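PDB 4IKH: glutathione S-transferase from Pseudomonas protegens, which probably catalyses the conjugation of glutathione to electrophilic substrates and binds two glutathione molecules. Local coordinates for residues Ile95-Tyr98 against Leu99-Ser103; Arg114-Thr117 against Ile118-Leu121; Gly172-Ile176 against Met177-Tyr181. One frame throughout, in Å; residues are numbered along the deposited sequence. Where two conformers were deposited one is given.

Contact 1: Ile95-Tyr98 against Leu99-Ser103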
ATOM      1  N   ILE A  95      -9.565   2.635  -4.162  1.00 30.54           N
ATOM      2  CA  ILE A  95     -10.589   2.705  -5.206  1.00 31.73           C
ATOM      3  C   ILE A  95     -10.914   1.309  -5.761  1.00 40.63           C
ATOM      4  O   ILE A  95     -12.079   0.989  -6.002  1.00 40.73           O
ATOM      5  CB  ILE A  95     -10.154   3.661  -6.349  1.00 36.55           C
ATOM      6  CG1 ILE A  95     -10.073   5.100  -5.827  1.00 40.04           C
ATOM      7  CG2 ILE A  95     -11.117   3.577  -7.536  1.00 34.33           C
ATOM      8  CD1 ILE A  95      -9.349   6.062  -6.747  1.00 36.44           C
ATOM      9  N   LEU A  96      -9.885   0.479  -5.951  1.00 39.82           N
ATOM     10  CA  LEU A  96     -10.085  -0.902  -6.411  1.00 38.33           C
ATOM     11  C   LEU A  96     -10.991  -1.673  -5.456  1.00 40.87           C
ATOM     12  O   LEU A  96     -11.940  -2.322  -5.883  1.00 36.29           O
ATOM     13  CB  LEU A  96      -8.743  -1.629  -6.540  1.00 33.99           C
ATOM     14  CG  LEU A  96      -7.894  -1.240  -7.747  1.00 34.49           C
ATOM     15  CD1 LEU A  96      -6.612  -2.059  -7.827  1.00 32.71           C
ATOM     16  CD2 LEU A  96      -8.710  -1.401  -9.021  1.00 35.89           C
ATOM     17  N   ILE A  97     -10.701  -1.584  -4.159  1.00 37.25           N
ATOM     18  CA  ILE A  97     -11.488  -2.288  -3.154  1.00 35.59           C
ATOM     19  C   ILE A  97     -12.910  -1.743  -3.123  1.00 37.86           C
ATOM     20  O   ILE A  97     -13.878  -2.501  -3.030  1.00 41.44           O
ATOM     21  CB  ILE A  97     -10.872  -2.152  -1.746  1.00 40.01           C
ATOM     22  CG1 ILE A  97      -9.591  -2.975  -1.632  1.00 34.60           C
ATOM     23  CG2 ILE A  97     -11.867  -2.611  -0.677  1.00 38.23           C
ATOM     24  CD1 ILE A  97      -8.909  -2.841  -0.258  1.00 34.32           C
ATOM     25  N   TYR A  98     -13.033  -0.424  -3.215  1.00 41.63           N
ATOM     26  CA  TYR A  98     -14.343   0.213  -3.238  1.00 39.66           C
ATOM     27  C   TYR A  98     -15.172  -0.299  -4.403  1.00 39.29           C
ATOM     28  O   TYR A  98     -16.280  -0.798  -4.210  1.00 41.70           O
ATOM     29  CB  TYR A  98     -14.211   1.737  -3.330  1.00 38.64           C
ATOM     30  CG  TYR A  98     -15.531   2.427  -3.581  1.00 42.00           C
ATOM     31  CD1 TYR A  98     -16.540   2.406  -2.627  1.00 42.34           C
ATOM     32  CD2 TYR A  98     -15.772   3.093  -4.776  1.00 48.39           C
ATOM     33  CE1 TYR A  98     -17.759   3.033  -2.855  1.00 45.57           C
ATOM     34  CE2 TYR A  98     -16.988   3.720  -5.017  1.00 45.66           C
ATOM     35  CZ  TYR A  98     -17.972   3.687  -4.051  1.00 47.66           C
ATOM     36  OH  TYR A  98     -19.176   4.310  -4.281  1.00 52.13           O
ATOM     37  N   LEU A  99     -14.630  -0.178  -5.611  1.00 44.38           N
ATOM     38  CA  LEU A  99     -15.349  -0.592  -6.816  1.00 42.86           C
ATOM     39  C   LEU A  99     -15.633  -2.096  -6.817  1.00 43.01           C
ATOM     40  O   LEU A  99     -16.621  -2.544  -7.397  1.00 44.19           O
ATOM     41  CB  LEU A  99     -14.572  -0.191  -8.066  1.00 46.95           C
ATOM     42  CG  LEU A  99     -14.333   1.301  -8.308  1.00 44.12           C
ATOM     43  CD1 LEU A  99     -13.384   1.461  -9.474  1.00 40.03           C
ATOM     44  CD2 LEU A  99     -15.637   2.041  -8.577  1.00 40.99           C
ATOM     45  N   ALA A 100     -14.783  -2.872  -6.151  1.00 44.50           N
ATOM     46  CA  ALA A 100     -15.009  -4.314  -6.032  1.00 46.77           C
ATOM     47  C   ALA A 100     -16.238  -4.603  -5.181  1.00 48.02           C
ATOM     48  O   ALA A 100     -17.096  -5.406  -5.568  1.00 46.54           O
ATOM     49  CB  ALA A 100     -13.790  -5.006  -5.445  1.00 44.43           C
ATOM     50  N   ASP A 101     -16.293  -3.960  -4.016  1.00 46.95           N
ATOM     51  CA  ASP A 101     -17.412  -4.069  -3.082  1.00 45.61           C
ATOM     52  C   ASP A 101     -18.715  -3.655  -3.747  1.00 45.64           C
ATOM     53  O   ASP A 101     -19.738  -4.334  -3.631  1.00 51.79           O
ATOM     54  CB  ASP A 101     -17.188  -3.138  -1.886  1.00 47.88           C
ATOM     55  CG  ASP A 101     -16.300  -3.740  -0.811  1.00 49.64           C
ATOM     56  OD1 ASP A 101     -15.893  -4.915  -0.920  1.00 47.26           O
ATOM     57  OD2 ASP A 101     -16.018  -3.020   0.169  1.00 52.04           O
ATOM     58  N   LYS A 102     -18.671  -2.521  -4.434  1.00 43.20           N
ATOM     59  CA  LYS A 102     -19.859  -1.961  -5.066  1.00 46.41           C
ATOM     60  C   LYS A 102     -20.406  -2.847  -6.197  1.00 51.98           C
ATOM     61  O   LYS A 102     -21.621  -2.967  -6.363  1.00 54.37           O
ATOM     62  CB  LYS A 102     -19.548  -0.565  -5.608  1.00 44.33           C
ATOM     63  CG  LYS A 102     -20.784   0.258  -5.919  1.00 49.90           C
ATOM     64  CD  LYS A 102     -20.440   1.496  -6.744  1.00 54.66           C
ATOM     65  CE  LYS A 102     -21.647   2.422  -6.825  1.00 59.50           C
ATOM     66  NZ  LYS A 102     -21.482   3.487  -7.849  1.00 65.97           N
ATOM     67  N   SER A 103     -19.513  -3.458  -6.972  1.00 50.82           N
ATOM     68  CA  SER A 103     -19.929  -4.288  -8.108  1.00 52.62           C
ATOM     69  C   SER A 103     -20.027  -5.771  -7.760  1.00 57.61           C
ATOM     70  O   SER A 103     -20.537  -6.562  -8.553  1.00 64.90           O
ATOM     71  CB  SER A 103     -18.959  -4.112  -9.279  1.00 51.15           C
ATOM     72  OG  SER A 103     -17.662  -4.587  -8.949  1.00 47.86           O
TER
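Four main-chain hydrogen bonds tie Ile95-Tyr98 to Leu99-Ser103, each reaching four residues along the helix. The straightest runs from Leu99 N to Ile95 O (2.8 Å, 175° at the hydrogen), while the bond from Ala100 N to Leu96 O is more bent, at 143°.

Among packing contacts, Ile95 and Leu99 lie alongside one another, Ile95 CG2 meeting Leu99 CD1 at 3.7 Å. The other methyl, Leu99 CD2, approaches the Tyr98 ring at CD2, 3.9 Å away. With chi1 at 171° the ring swings away from the backbone N and lies beside the extended Lys102 chain, Tyr98 OH coming 3.9 Å from Lys102 CD. This is helix 92-103 of the thioredoxin-like glutathione-binding domain. Its Ile95 and Leu99 pack on Val36 and Leu40 of helix 31-43, and Tyr98 leans on strand 87-90.

Polar tips turn outward to other elements. Asp78 OD2 takes a hydrogen bond with Tyr98 OH and a salt bridge with Lys102 NZ. On another side, Asp101 OD2 is hydrogen-bonded to Tyr115 OH of the second subunit. In the last turn, Leu99 O receives two donors from one residue, Ser103 OG at 2.8 Å and Ser103 N at 3.1 Å.

Contact 2: Arg114-Thr117 against Ile118-Leu121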
ATOM      1  N   ARG A 114     -10.560 -13.640   0.101  1.00 41.07           N
ATOM      2  CA  ARG A 114     -10.641 -12.179   0.182  1.00 40.10           C
ATOM      3  C   ARG A 114      -9.375 -11.579   0.789  1.00 32.47           C
ATOM      4  O   ARG A 114      -8.781 -10.663   0.221  1.00 39.75           O
ATOM      5  CB  ARG A 114     -11.868 -11.737   0.995  1.00 45.51           C
ATOM      6  CG  ARG A 114     -12.065 -10.216   1.022  1.00 46.87           C
ATOM      7  CD  ARG A 114     -13.284  -9.787   1.851  1.00 41.62           C
ATOM      8  NE  ARG A 114     -13.482  -8.337   1.797  1.00 41.00           N
ATOM      9  CZ  ARG A 114     -14.190  -7.718   0.856  1.00 41.43           C
ATOM     10  NH1 ARG A 114     -14.767  -8.428  -0.110  1.00 39.17           N
ATOM     11  NH2 ARG A 114     -14.320  -6.399   0.871  1.00 41.15           N
ATOM     12  N   TYR A 115      -8.955 -12.096   1.938  1.00 39.21           N
ATOM     13  CA  TYR A 115      -7.828 -11.505   2.655  1.00 40.22           C
ATOM     14  C   TYR A 115      -6.492 -11.788   1.978  1.00 38.27           C
ATOM     15  O   TYR A 115      -5.561 -10.966   2.027  1.00 34.48           O
ATOM     16  CB  TYR A 115      -7.846 -11.937   4.126  1.00 34.97           C
ATOM     17  CG  TYR A 115      -9.113 -11.476   4.807  1.00 36.41           C
ATOM     18  CD1 TYR A 115      -9.325 -10.126   5.072  1.00 35.64           C
ATOM     19  CD2 TYR A 115     -10.110 -12.378   5.156  1.00 40.55           C
ATOM     20  CE1 TYR A 115     -10.487  -9.693   5.674  1.00 36.65           C
ATOM     21  CE2 TYR A 115     -11.274 -11.953   5.758  1.00 44.90           C
ATOM     22  CZ  TYR A 115     -11.453 -10.607   6.020  1.00 44.32           C
ATOM     23  OH  TYR A 115     -12.609 -10.172   6.621  1.00 50.66           O
ATOM     24  N   GLU A 116      -6.404 -12.940   1.325  1.00 39.75           N
ATOM     25  CA  GLU A 116      -5.245 -13.249   0.497  1.00 39.73           C
ATOM     26  C   GLU A 116      -5.178 -12.351  -0.729  1.00 33.97           C
ATOM     27  O   GLU A 116      -4.091 -11.998  -1.185  1.00 32.56           O
ATOM     28  CB  GLU A 116      -5.264 -14.718   0.078  1.00 44.95           C
ATOM     29  CG  GLU A 116      -4.978 -15.650   1.238  1.00 51.18           C
ATOM     30  CD  GLU A 116      -5.307 -17.091   0.929  1.00 56.57           C
ATOM     31  OE1 GLU A 116      -5.895 -17.358  -0.144  1.00 57.58           O
ATOM     32  OE2 GLU A 116      -4.980 -17.950   1.772  1.00 58.30           O
ATOM     33  N   THR A 117      -6.332 -11.989  -1.275  1.00 32.28           N
ATOM     34  CA  THR A 117      -6.343 -11.040  -2.387  1.00 29.67           C
ATOM     35  C   THR A 117      -5.871  -9.654  -1.925  1.00 33.44           C
ATOM     36  O   THR A 117      -5.036  -9.025  -2.583  1.00 30.46           O
ATOM     37  CB  THR A 117      -7.733 -10.934  -3.015  1.00 31.35           C
ATOM     38  OG1 THR A 117      -8.207 -12.245  -3.336  1.00 39.43           O
ATOM     39  CG2 THR A 117      -7.675 -10.105  -4.285  1.00 33.25           C
ATOM     40  N   ILE A 118      -6.400  -9.173  -0.796  1.00 31.24           N
ATOM     41  CA  ILE A 118      -5.970  -7.884  -0.259  1.00 25.30           C
ATOM     42  C   ILE A 118      -4.475  -7.943   0.057  1.00 25.35           C
ATOM     43  O   ILE A 118      -3.746  -6.971  -0.144  1.00 31.32           O
ATOM     44  CB  ILE A 118      -6.807  -7.472   0.995  1.00 26.04           C
ATOM     45  CG1 ILE A 118      -8.271  -7.268   0.600  1.00 27.90           C
ATOM     46  CG2 ILE A 118      -6.271  -6.178   1.620  1.00 27.61           C
ATOM     47  CD1 ILE A 118      -9.228  -7.252   1.765  1.00 37.53           C
ATOM     48  N   GLN A 119      -4.022  -9.095   0.545  1.00 27.80           N
ATOM     49  CA  GLN A 119      -2.600  -9.307   0.855  1.00 25.63           C
ATOM     50  C   GLN A 119      -1.694  -9.085  -0.360  1.00 32.63           C
ATOM     51  O   GLN A 119      -0.633  -8.447  -0.257  1.00 29.91           O
ATOM     52  CB  GLN A 119      -2.412 -10.736   1.390  1.00 28.58           C
ATOM     53  CG  GLN A 119      -1.004 -11.307   1.249  1.00 28.37           C
ATOM     54  CD  GLN A 119      -0.946 -12.790   1.605  1.00 39.39           C
ATOM     55  OE1 GLN A 119      -0.729 -13.153   2.760  1.00 36.33           O
ATOM     56  NE2 GLN A 119      -1.122 -13.656   0.599  1.00 44.93           N
ATOM     57  N   TRP A 120      -2.101  -9.621  -1.510  1.00 30.30           N
ATOM     58  CA  TRP A 120      -1.323  -9.427  -2.734  1.00 30.76           C
ATOM     59  C   TRP A 120      -1.492  -8.004  -3.258  1.00 27.76           C
ATOM     60  O   TRP A 120      -0.572  -7.448  -3.858  1.00 26.16           O
ATOM     61  CB  TRP A 120      -1.672 -10.494  -3.797  1.00 35.02           C
ATOM     62  CG  TRP A 120      -1.035 -11.808  -3.438  1.00 29.63           C
ATOM     63  CD1 TRP A 120      -1.649 -12.911  -2.929  1.00 28.87           C
ATOM     64  CD2 TRP A 120       0.365 -12.102  -3.467  1.00 26.93           C
ATOM     65  NE1 TRP A 120      -0.716 -13.894  -2.678  1.00 28.13           N
ATOM     66  CE2 TRP A 120       0.528 -13.413  -2.988  1.00 27.65           C
ATOM     67  CE3 TRP A 120       1.497 -11.382  -3.858  1.00 27.80           C
ATOM     68  CZ2 TRP A 120       1.778 -14.023  -2.893  1.00 28.55           C
ATOM     69  CZ3 TRP A 120       2.738 -11.991  -3.768  1.00 33.01           C
ATOM     70  CH2 TRP A 120       2.869 -13.296  -3.288  1.00 30.57           C
ATOM     71  N   LEU A 121      -2.664  -7.412  -3.030  1.00 25.60           N
ATOM     72  CA  LEU A 121      -2.867  -6.007  -3.386  1.00 32.59           C
ATOM     73  C   LEU A 121      -1.943  -5.108  -2.564  1.00 29.86           C
ATOM     74  O   LEU A 121      -1.357  -4.157  -3.091  1.00 27.36           O
ATOM     75  CB  LEU A 121      -4.331  -5.591  -3.199  1.00 27.64           C
ATOM     76  CG  LEU A 121      -4.633  -4.084  -3.264  1.00 31.04           C
ATOM     77  CD1 LEU A 121      -4.442  -3.506  -4.655  1.00 35.19           C
ATOM     78  CD2 LEU A 121      -6.046  -3.786  -2.750  1.00 25.59           C
TER
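Ile118 rests its CG1-CD1 arm against the preceding turn of helix 111-140, where Arg114 and Tyr115 meet it. With CG1 beside the backbone N (chi1 -64°), the arm runs back over the carbonyl of Arg114, and Ile118 CG1 lies 3.5 Å from Arg114 O. Its terminal methyl then reaches the aliphatic part of the arginine, Ile118 CD1 standing 4.2 Å from Arg114 CG, and it comes obliquely toward the Tyr115 ring. Along the main chain the helix is drawn together by bonds of regular i to i+4 spacing, among them Gln119 N to Tyr115 O at 2.8 Å and Leu121 N to Thr117 O at 2.9 Å.

Packing around Glu116 is of two kinds. Its carbonyl is closely covered: Trp120 CD1 sits 3.1 Å from Glu116 O, which also accepts the hydrogen bond from Trp120 N, and Gln119 CB also comes close to it. The Glu116 side chain, by contrast, is partly exposed, and its approach to Gln119 is loose, Glu116 CB and Gln119 NE2 being 4.3 Å apart. The polar end of Gln119 is engaged elsewhere, its OE1 accepting from Phe90 N of the second subunit.

Arg114, extended from CG to NE, carries its guanidinium to Asp101 of helix 92-103, with which NH2 forms a salt bridge, and NH1 donates to Ala108 O. The long helix 111-140 is thus set among several neighbours: Leu121 packs on Leu96 and Ile97 of helix 92-103, Thr117 and Trp120 turn to helix 183-196, Glu116, Thr117 and Trp120 also meet the loop 172-181, and Tyr115 and Gln119 face Leu89 in strand 87-90 of the second subunit.

Contact 3: Gly172-Ile176 against Met177-Tyr181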
ATOM      1  N   GLY A 172       2.357 -22.365 -11.841  1.00 53.92           N
ATOM      2  CA  GLY A 172       1.204 -23.246 -11.774  1.00 42.03           C
ATOM      3  C   GLY A 172      -0.138 -22.551 -11.605  1.00 48.23           C
ATOM      4  O   GLY A 172      -1.157 -23.216 -11.474  1.00 55.03           O
ATOM      5  N   ARG A 173      -0.149 -21.220 -11.607  0.50 43.42           N
ATOM      6  CA  ARG A 173      -1.404 -20.490 -11.447  0.50 43.54           C
ATOM      7  C   ARG A 173      -1.792 -19.726 -12.705  0.50 41.84           C
ATOM      8  O   ARG A 173      -0.935 -19.217 -13.425  0.50 42.40           O
ATOM      9  CB  ARG A 173      -1.318 -19.505 -10.271  0.50 44.44           C
ATOM     10  CG  ARG A 173      -0.930 -20.129  -8.947  0.50 46.57           C
ATOM     11  CD  ARG A 173      -0.940 -19.094  -7.825  0.50 47.97           C
ATOM     12  NE  ARG A 173      -0.561 -19.697  -6.553  0.50 49.82           N
ATOM     13  CZ  ARG A 173      -1.265 -19.592  -5.430  0.50 47.36           C
ATOM     14  NH1 ARG A 173      -2.393 -18.891  -5.408  0.50 38.79           N
ATOM     15  NH2 ARG A 173      -0.833 -20.188  -4.325  0.50 47.16           N
ATOM     16  N   GLU A 174      -3.093 -19.631 -12.953  1.00 40.21           N
ATOM     17  CA  GLU A 174      -3.603 -18.789 -14.027  1.00 40.53           C
ATOM     18  C   GLU A 174      -3.403 -17.298 -13.747  1.00 45.82           C
ATOM     19  O   GLU A 174      -3.000 -16.537 -14.631  1.00 38.78           O
ATOM     20  CB  GLU A 174      -5.082 -19.068 -14.228  1.00 58.60           C
ATOM     21  CG  GLU A 174      -5.359 -20.492 -14.678  1.00 75.14           C
ATOM     22  CD  GLU A 174      -6.769 -20.650 -15.181  1.00 89.14           C
ATOM     23  OE1 GLU A 174      -7.215 -19.761 -15.940  1.00 95.89           O
ATOM     24  OE2 GLU A 174      -7.434 -21.643 -14.813  1.00 92.65           O
ATOM     25  N   TRP A 175      -3.714 -16.889 -12.514  1.00 47.08           N
ATOM     26  CA  TRP A 175      -3.562 -15.500 -12.072  1.00 40.19           C
ATOM     27  C   TRP A 175      -3.016 -15.494 -10.651  1.00 39.31           C
ATOM     28  O   TRP A 175      -2.810 -16.552 -10.060  1.00 42.27           O
ATOM     29  CB  TRP A 175      -4.915 -14.779 -12.072  1.00 36.88           C
ATOM     30  CG  TRP A 175      -5.624 -14.782 -13.406  1.00 38.03           C
ATOM     31  CD1 TRP A 175      -6.641 -15.609 -13.800  1.00 41.24           C
ATOM     32  CD2 TRP A 175      -5.379 -13.898 -14.504  1.00 37.42           C
ATOM     33  NE1 TRP A 175      -7.033 -15.298 -15.086  1.00 41.28           N
ATOM     34  CE2 TRP A 175      -6.274 -14.249 -15.537  1.00 45.00           C
ATOM     35  CE3 TRP A 175      -4.489 -12.836 -14.712  1.00 45.96           C
ATOM     36  CZ2 TRP A 175      -6.296 -13.581 -16.767  1.00 48.05           C
ATOM     37  CZ3 TRP A 175      -4.507 -12.180 -15.930  1.00 44.99           C
ATOM     38  CH2 TRP A 175      -5.408 -12.550 -16.940  1.00 41.84           C
ATOM     39  N   ILE A 176      -2.811 -14.305 -10.091  1.00 33.81           N
ATOM     40  CA  ILE A 176      -2.288 -14.185  -8.731  1.00 31.82           C
ATOM     41  C   ILE A 176      -3.061 -15.026  -7.709  1.00 42.91           C
ATOM     42  O   ILE A 176      -2.453 -15.718  -6.888  1.00 45.20           O
ATOM     43  CB  ILE A 176      -2.222 -12.695  -8.290  1.00 30.40           C
ATOM     44  CG1 ILE A 176      -1.175 -11.952  -9.136  1.00 30.14           C
ATOM     45  CG2 ILE A 176      -1.919 -12.598  -6.796  1.00 29.81           C
ATOM     46  CD1 ILE A 176      -1.166 -10.419  -8.998  1.00 31.18           C
HETATM   47  N   MSE A 177      -4.392 -14.975  -7.753  1.00 32.54           N
HETATM   48  CA  MSE A 177      -5.204 -15.788  -6.847  1.00 32.98           C
HETATM   49  C   MSE A 177      -5.548 -17.171  -7.429  1.00 40.89           C
HETATM   50  O   MSE A 177      -6.603 -17.755  -7.125  1.00 46.62           O
HETATM   51  CB  MSE A 177      -6.483 -15.048  -6.454  1.00 38.79           C
HETATM   52  CG  MSE A 177      -6.216 -13.844  -5.536  1.00 40.36           C
HETATM   53 SE   MSE A 177      -5.192 -14.419  -3.965  1.00 53.42          SE
HETATM   54  CE  MSE A 177      -6.394 -15.830  -3.352  1.00 41.59           C
ATOM     55  N   GLY A 178      -4.654 -17.699  -8.257  1.00 41.18           N
ATOM     56  CA  GLY A 178      -4.883 -19.001  -8.864  1.00 43.11           C
ATOM     57  C   GLY A 178      -5.820 -18.924 -10.050  1.00 46.09           C
ATOM     58  O   GLY A 178      -5.502 -18.293 -11.071  1.00 46.66           O
ATOM     59  N   GLU A 179      -6.985 -19.551  -9.917  1.00 50.45           N
ATOM     60  CA  GLU A 179      -7.896 -19.682 -11.046  1.00 58.75           C
ATOM     61  C   GLU A 179      -8.658 -18.392 -11.364  1.00 54.98           C
ATOM     62  O   GLU A 179      -8.920 -18.086 -12.527  1.00 52.14           O
ATOM     63  CB  GLU A 179      -8.846 -20.856 -10.811  1.00 69.10           C
ATOM     64  CG  GLU A 179      -8.107 -22.123 -10.378  1.00 81.01           C
ATOM     65  CD  GLU A 179      -8.625 -23.377 -11.054  1.00 94.05           C
ATOM     66  OE1 GLU A 179      -9.666 -23.903 -10.606  1.00 98.61           O
ATOM     67  OE2 GLU A 179      -7.987 -23.843 -12.025  1.00 98.48           O
ATOM     68  N   ARG A 180      -8.980 -17.623 -10.331  1.00 48.75           N
ATOM     69  CA  ARG A 180      -9.780 -16.411 -10.485  1.00 55.76           C
ATOM     70  C   ARG A 180      -8.939 -15.164 -10.753  1.00 53.49           C
ATOM     71  O   ARG A 180      -7.961 -14.894 -10.041  1.00 46.47           O
ATOM     72  CB  ARG A 180     -10.628 -16.181  -9.229  1.00 59.38           C
ATOM     73  CG  ARG A 180     -11.604 -17.305  -8.940  1.00 75.72           C
ATOM     74  CD  ARG A 180     -13.039 -16.827  -9.034  1.00 85.41           C
ATOM     75  NE  ARG A 180     -13.937 -17.906  -9.437  1.00 94.05           N
ATOM     76  CZ  ARG A 180     -15.264 -17.834  -9.384  1.00 98.75           C
ATOM     77  NH1 ARG A 180     -15.851 -16.735  -8.929  1.00 96.66           N
ATOM     78  NH2 ARG A 180     -16.003 -18.865  -9.780  1.00101.27           N
ATOM     79  N   TYR A 181      -9.340 -14.410 -11.774  1.00 37.46           N
ATOM     80  CA  TYR A 181      -8.789 -13.087 -12.073  1.00 45.60           C
ATOM     81  C   TYR A 181      -9.310 -12.073 -11.045  1.00 39.69           C
ATOM     82  O   TYR A 181     -10.520 -11.939 -10.878  1.00 43.06           O
ATOM     83  CB  TYR A 181      -9.260 -12.705 -13.470  1.00 45.26           C
ATOM     84  CG  TYR A 181      -8.945 -11.312 -13.979  1.00 41.83           C
ATOM     85  CD1 TYR A 181      -7.640 -10.916 -14.241  1.00 41.56           C
ATOM     86  CD2 TYR A 181      -9.972 -10.424 -14.280  1.00 39.96           C
ATOM     87  CE1 TYR A 181      -7.361  -9.646 -14.751  1.00 38.73           C
ATOM     88  CE2 TYR A 181      -9.707  -9.162 -14.788  1.00 39.58           C
ATOM     89  CZ  TYR A 181      -8.406  -8.781 -15.024  1.00 37.48           C
ATOM     90  OH  TYR A 181      -8.153  -7.531 -15.546  1.00 37.59           O
TER
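Trp175 and Tyr181 form a T-shaped pair, the edge of the tyrosine directed at the face of the indole. Ring planes stand 58° apart, and the centroid of the Trp175 six-membered ring is 4.7 Å from that of Tyr181.

Two overlapping turns bring the rings together. The first, a type I beta turn from Trp175 to Gly178, is closed by Gly178 N to Trp175 O (2.8 Å), the donor lying above the carbonyl plane. Trp175 N to Gly178 O (2.7 Å), with its donor in the carbonyl plane, adds the second bond of an antiparallel hydrogen-bonded pair. A classic beta bulge sets Glu174 and Trp175 together opposite Gly178. A type II' turn, Met177 to Arg180, overlaps the first, with Gly178 at positive phi.

Along the tryptophan, CB starts against backbone, Trp175 CB lying 3.7 Å from Arg180 O. Next, at CD1 the edge of the indole meets Glu179 O, in the ring plane, 3.6 Å away. The five-membered ring, NE1 included, carries Tyr181 CB on its face in a CH-pi contact, 3.8 Å from the ring centroid. Farther out, CE3 meets Tyr181 CD1 at 3.7 Å, and CZ3 and CH2 at the tip approach Tyr181 CE1. Lys219 adds a cation-pi contact to the indole.

Aromatic packing holds the base of the turns, while at the corner Ile176 N donates to Asp185 OD1. At the exposed rim, the carboxylates of Glu174 and Glu179 stand almost perpendicular, Glu174 OE2 and Glu179 OE2 being 3.6 Å apart, a repulsion probably moderated by solvent.

Contacts 1 and 2 are buried helical turns on consecutive helices, 92-103 and 111-140, and both border the second subunit; contact 3 is a partly buried loop that no other chain touches. The first two meet directly, through the salt bridge of Asp101 OD1 with Arg114 NH2 at 2.8 Å. Contact 3 joins the set through contact 2 alone: Trp120 CG lies 3.6 Å from Ile176 CG2, and Met177, a selenomethionine, rests on Thr117 and Glu116. Their chemistry follows their place. Regular helical bonds and aliphatic and aromatic packing run through contacts 1 and 2, Tyr98 meeting Tyr115 of the second subunit edge-to-face, whereas contact 3 relies on turn bonds and an aromatic pair.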